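PDB 4PF1: peptidase S15/CocE/NonD from Thaumarchaeota archaeon SCGC AB-539-E09, which is an aminopeptidase of the serine peptidase type with an alpha/beta-hydrolase fold, probably releasing residues from the N-terminal ends of peptides. Local coordinates for residues A[193-198]-A[295-300]. Residues are numbered along the deposited sequence; the frame is centred on the assembly and turned at random.
Sequences GDDWFH and DQEDIY. With GOL (glycerol), chain I.
E297 and D298 face D194 and D195 in a buried, acid-rich contact. Within its own segment, D295 holds the backbone of both: OD1 accepts from E297 N at 3.0 Å, an Asx turn, and from D298 N at 2.7 Å, which extends it to an Asx motif. D295 OD2 bonds to H328 ND1, and with S161 these residues form a probable Ser-His-Asp triad. E297 sets CB against D195 OD1. Its chain runs extended beyond CG, with OE1 bonded to W453 and OE2 accepting from GOL O2 at 3.0 Å. The same glycerol, probably from the crystallisation liquor, bonds weakly to D195 OD2 and also to S161 OG, which suggests that D195 and E297 border the active-site pocket. D298 OD1 lies 2.7 Å from D195 OD2, the two carboxylates turned 77° apart. An alanine at D195 would probably leave D298 OD1 without its close oxygen neighbour and cost the glycerol one weak bond. I299 N donates to a water, which in turn donates to G193 O at 2.8 Å. Y300 N makes a weak bond of 3.3 Å to D194 OD1, which also accepts from G301 N; D194 OD2 accepts from D189 N and V188 N. G193 N lies over one face of the Y300 ring, offset toward the rim. Segment 295-300 lies in the loop between strand 287-292 of the central sheet and helix 301-309. Against it, 193-198 leads into the short strand 197-198, which pairs with 201-202, while W196 and F197 pack on helix 254-261.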
ATOM      1  N   GLY A 193     -24.429   8.614 -26.925  1.00 16.91           N
ATOM      2  CA  GLY A 193     -23.940   8.424 -25.561  1.00 16.23           C
ATOM      3  C   GLY A 193     -22.868   7.385 -25.318  1.00 18.80           C
ATOM      4  O   GLY A 193     -22.732   6.906 -24.188  1.00 17.60           O
ATOM      5  N   ASP A 194     -22.069   7.047 -26.336  1.00 16.13           N
ATOM      6  CA  ASP A 194     -21.017   6.070 -26.103  1.00 15.66           C
ATOM      7  C   ASP A 194     -19.621   6.744 -25.978  1.00 19.25           C
ATOM      8  O   ASP A 194     -19.397   7.448 -24.996  1.00 18.87           O
ATOM      9  CB  ASP A 194     -21.050   4.917 -27.121  1.00 17.52           C
ATOM     10  CG  ASP A 194     -22.147   3.884 -26.844  1.00 24.67           C
ATOM     11  OD1 ASP A 194     -22.509   3.698 -25.658  1.00 23.51           O
ATOM     12  OD2 ASP A 194     -22.631   3.257 -27.809  1.00 29.39           O
ATOM     13  N   ASP A 195     -18.693   6.513 -26.921  1.00 15.88           N
ATOM     14  CA  ASP A 195     -17.297   6.956 -26.780  1.00 15.44           C
ATOM     15  C   ASP A 195     -16.960   8.401 -27.170  1.00 18.01           C
ATOM     16  O   ASP A 195     -16.157   9.021 -26.472  1.00 17.23           O
ATOM     17  CB  ASP A 195     -16.365   6.030 -27.566  1.00 17.20           C
ATOM     18  CG  ASP A 195     -16.293   4.637 -26.991  1.00 25.56           C
ATOM     19  OD1 ASP A 195     -15.698   4.473 -25.908  1.00 24.70           O
ATOM     20  OD2 ASP A 195     -16.827   3.713 -27.626  1.00 32.13           O
ATOM     21  N   TRP A 196     -17.439   8.887 -28.324  1.00 14.63           N
ATOM     22  CA  TRP A 196     -17.006  10.184 -28.862  1.00 14.51           C
ATOM     23  C   TRP A 196     -17.797  11.380 -28.313  1.00 17.18           C
ATOM     24  O   TRP A 196     -17.190  12.404 -28.007  1.00 16.06           O
ATOM     25  CB  TRP A 196     -17.024  10.175 -30.405  1.00 13.77           C
ATOM     26  CG  TRP A 196     -16.657   8.843 -31.015  1.00 14.89           C
ATOM     27  CD1 TRP A 196     -17.426   8.086 -31.849  1.00 17.94           C
ATOM     28  CD2 TRP A 196     -15.462   8.081 -30.766  1.00 14.62           C
ATOM     29  NE1 TRP A 196     -16.789   6.901 -32.139  1.00 17.37           N
ATOM     30  CE2 TRP A 196     -15.583   6.869 -31.482  1.00 18.70           C
ATOM     31  CE3 TRP A 196     -14.306   8.299 -29.994  1.00 15.88           C
ATOM     32  CZ2 TRP A 196     -14.564   5.909 -31.502  1.00 17.89           C
ATOM     33  CZ3 TRP A 196     -13.321   7.323 -29.974  1.00 17.42           C
ATOM     34  CH2 TRP A 196     -13.456   6.145 -30.721  1.00 18.19           C
ATOM     35  N   PHE A 197     -19.130  11.263 -28.211  1.00 13.57           N
ATOM     36  CA  PHE A 197     -19.995  12.321 -27.674  1.00 13.29           C
ATOM     37  C   PHE A 197     -21.080  11.738 -26.767  1.00 17.44           C
ATOM     38  O   PHE A 197     -21.484  10.589 -26.951  1.00 16.67           O
ATOM     39  CB  PHE A 197     -20.697  13.121 -28.807  1.00 15.18           C
ATOM     40  CG  PHE A 197     -19.859  13.751 -29.897  1.00 16.59           C
ATOM     41  CD1 PHE A 197     -19.390  12.988 -30.963  1.00 19.35           C
ATOM     42  CD2 PHE A 197     -19.694  15.129 -29.958  1.00 18.30           C
ATOM     43  CE1 PHE A 197     -18.671  13.579 -32.005  1.00 20.40           C
ATOM     44  CE2 PHE A 197     -18.970  15.721 -31.000  1.00 21.22           C
ATOM     45  CZ  PHE A 197     -18.466  14.943 -32.018  1.00 19.26           C
ATOM     46  N   HIS A 198     -21.594  12.562 -25.832  1.00 14.44           N
ATOM     47  CA  HIS A 198     -22.755  12.255 -25.001  1.00 14.65           C
ATOM     48  C   HIS A 198     -23.770  13.356 -25.224  1.00 20.14           C
ATOM     49  O   HIS A 198     -23.571  14.482 -24.758  1.00 19.67           O
ATOM     50  CB  HIS A 198     -22.389  12.111 -23.512  1.00 14.65           C
ATOM     51  CG  HIS A 198     -21.817  10.776 -23.148  1.00 17.29           C
ATOM     52  ND1 HIS A 198     -22.054  10.210 -21.914  1.00 18.57           N
ATOM     53  CD2 HIS A 198     -21.001   9.959 -23.853  1.00 18.54           C
ATOM     54  CE1 HIS A 198     -21.380   9.072 -21.906  1.00 17.76           C
ATOM     55  NE2 HIS A 198     -20.726   8.883 -23.048  1.00 18.08           N
ATOM     56  N   ASP A 295     -20.256   1.549 -16.615  1.00 12.11           N
ATOM     57  CA  ASP A 295     -19.421   1.566 -17.812  1.00 11.80           C
ATOM     58  C   ASP A 295     -19.044   3.012 -18.180  1.00 15.54           C
ATOM     59  O   ASP A 295     -19.887   3.768 -18.659  1.00 15.00           O
ATOM     60  CB  ASP A 295     -20.152   0.877 -18.978  1.00 13.26           C
ATOM     61  CG  ASP A 295     -19.242   0.461 -20.113  1.00 17.33           C
ATOM     62  OD1 ASP A 295     -18.465   1.310 -20.595  1.00 16.62           O
ATOM     63  OD2 ASP A 295     -19.291  -0.711 -20.503  1.00 20.22           O
ATOM     64  N   GLN A 296     -17.766   3.385 -17.957  1.00 11.71           N
ATOM     65  CA  GLN A 296     -17.247   4.736 -18.194  1.00 10.77           C
ATOM     66  C   GLN A 296     -16.943   5.018 -19.688  1.00 15.98           C
ATOM     67  O   GLN A 296     -16.463   6.110 -20.018  1.00 15.90           O
ATOM     68  CB  GLN A 296     -15.994   4.981 -17.319  1.00 11.59           C
ATOM     69  CG  GLN A 296     -14.692   4.302 -17.815  1.00 18.41           C
ATOM     70  CD  GLN A 296     -14.558   2.817 -17.519  1.00 28.49           C
ATOM     71  OE1 GLN A 296     -15.480   2.152 -17.037  1.00 24.26           O
ATOM     72  NE2 GLN A 296     -13.395   2.256 -17.841  1.00 13.15           N
ATOM     73  N   GLU A 297     -17.243   4.058 -20.591  1.00 12.92           N
ATOM     74  CA  GLU A 297     -16.953   4.245 -22.010  1.00 12.37           C
ATOM     75  C   GLU A 297     -18.175   4.029 -22.908  1.00 14.92           C
ATOM     76  O   GLU A 297     -18.395   4.833 -23.816  1.00 13.55           O
ATOM     77  CB  GLU A 297     -15.795   3.339 -22.451  1.00 13.72           C
ATOM     78  CG  GLU A 297     -14.447   3.794 -21.905  1.00 22.88           C
ATOM     79  CD  GLU A 297     -13.207   3.137 -22.481  1.00 30.89           C
ATOM     80  OE1 GLU A 297     -12.104   3.393 -21.944  1.00 27.01           O
ATOM     81  OE2 GLU A 297     -13.326   2.392 -23.479  1.00 19.55           O
ATOM     82  N   ASP A 298     -18.954   2.953 -22.680  1.00 10.98           N
ATOM     83  CA  ASP A 298     -20.128   2.635 -23.512  1.00 11.08           C
ATOM     84  C   ASP A 298     -21.346   2.291 -22.640  1.00 15.47           C
ATOM     85  O   ASP A 298     -21.824   1.152 -22.653  1.00 15.01           O
ATOM     86  CB  ASP A 298     -19.803   1.482 -24.485  1.00 12.81           C
ATOM     87  CG  ASP A 298     -18.685   1.805 -25.454  1.00 18.87           C
ATOM     88  OD1 ASP A 298     -18.958   2.469 -26.467  1.00 18.82           O
ATOM     89  OD2 ASP A 298     -17.543   1.392 -25.196  1.00 22.80           O
ATOM     90  N   ILE A 299     -21.854   3.292 -21.891  1.00 12.66           N
ATOM     91  CA  ILE A 299     -22.985   3.140 -20.961  1.00 12.53           C
ATOM     92  C   ILE A 299     -24.367   3.217 -21.675  1.00 16.30           C
ATOM     93  O   ILE A 299     -25.388   2.873 -21.071  1.00 16.38           O
ATOM     94  CB  ILE A 299     -22.867   4.204 -19.823  1.00 15.28           C
ATOM     95  CG1 ILE A 299     -23.542   3.725 -18.521  1.00 15.60           C
ATOM     96  CG2 ILE A 299     -23.344   5.602 -20.265  1.00 15.31           C
ATOM     97  CD1 ILE A 299     -22.882   4.208 -17.260  1.00 21.13           C
ATOM     98  N   TYR A 300     -24.388   3.664 -22.942  1.00 12.66           N
ATOM     99  CA  TYR A 300     -25.614   3.865 -23.726  1.00 12.56           C
ATOM    100  C   TYR A 300     -25.993   2.629 -24.561  1.00 16.68           C
ATOM    101  O   TYR A 300     -27.176   2.274 -24.643  1.00 17.03           O
ATOM    102  CB  TYR A 300     -25.421   5.091 -24.652  1.00 13.35           C
ATOM    103  CG  TYR A 300     -26.524   5.331 -25.659  1.00 14.94           C
ATOM    104  CD1 TYR A 300     -27.586   6.181 -25.368  1.00 17.08           C
ATOM    105  CD2 TYR A 300     -26.453   4.792 -26.940  1.00 15.62           C
ATOM    106  CE1 TYR A 300     -28.596   6.421 -26.297  1.00 18.29           C
ATOM    107  CE2 TYR A 300     -27.466   5.009 -27.871  1.00 17.05           C
ATOM    108  CZ  TYR A 300     -28.533   5.833 -27.548  1.00 23.76           C
ATOM    109  OH  TYR A 300     -29.510   6.086 -28.476  1.00 23.99           O
TER
HETATM  110  C1  GOL I 705     -12.668   2.789 -27.678  1.00 28.22           C
HETATM  111  O1  GOL I 705     -14.029   2.377 -27.710  1.00 28.46           O
HETATM  112  C2  GOL I 705     -12.418   3.748 -26.536  1.00 28.25           C
HETATM  113  O2  GOL I 705     -11.411   3.210 -25.670  1.00 26.27           O
HETATM  114  C3  GOL I 705     -11.965   5.078 -27.094  1.00 29.26           C
HETATM  115  O3  GOL I 705     -11.389   5.894 -26.082  1.00 29.84           O
HETATM  116  O   HOH W   1     -20.606   5.939 -22.651  1.00 10.73           O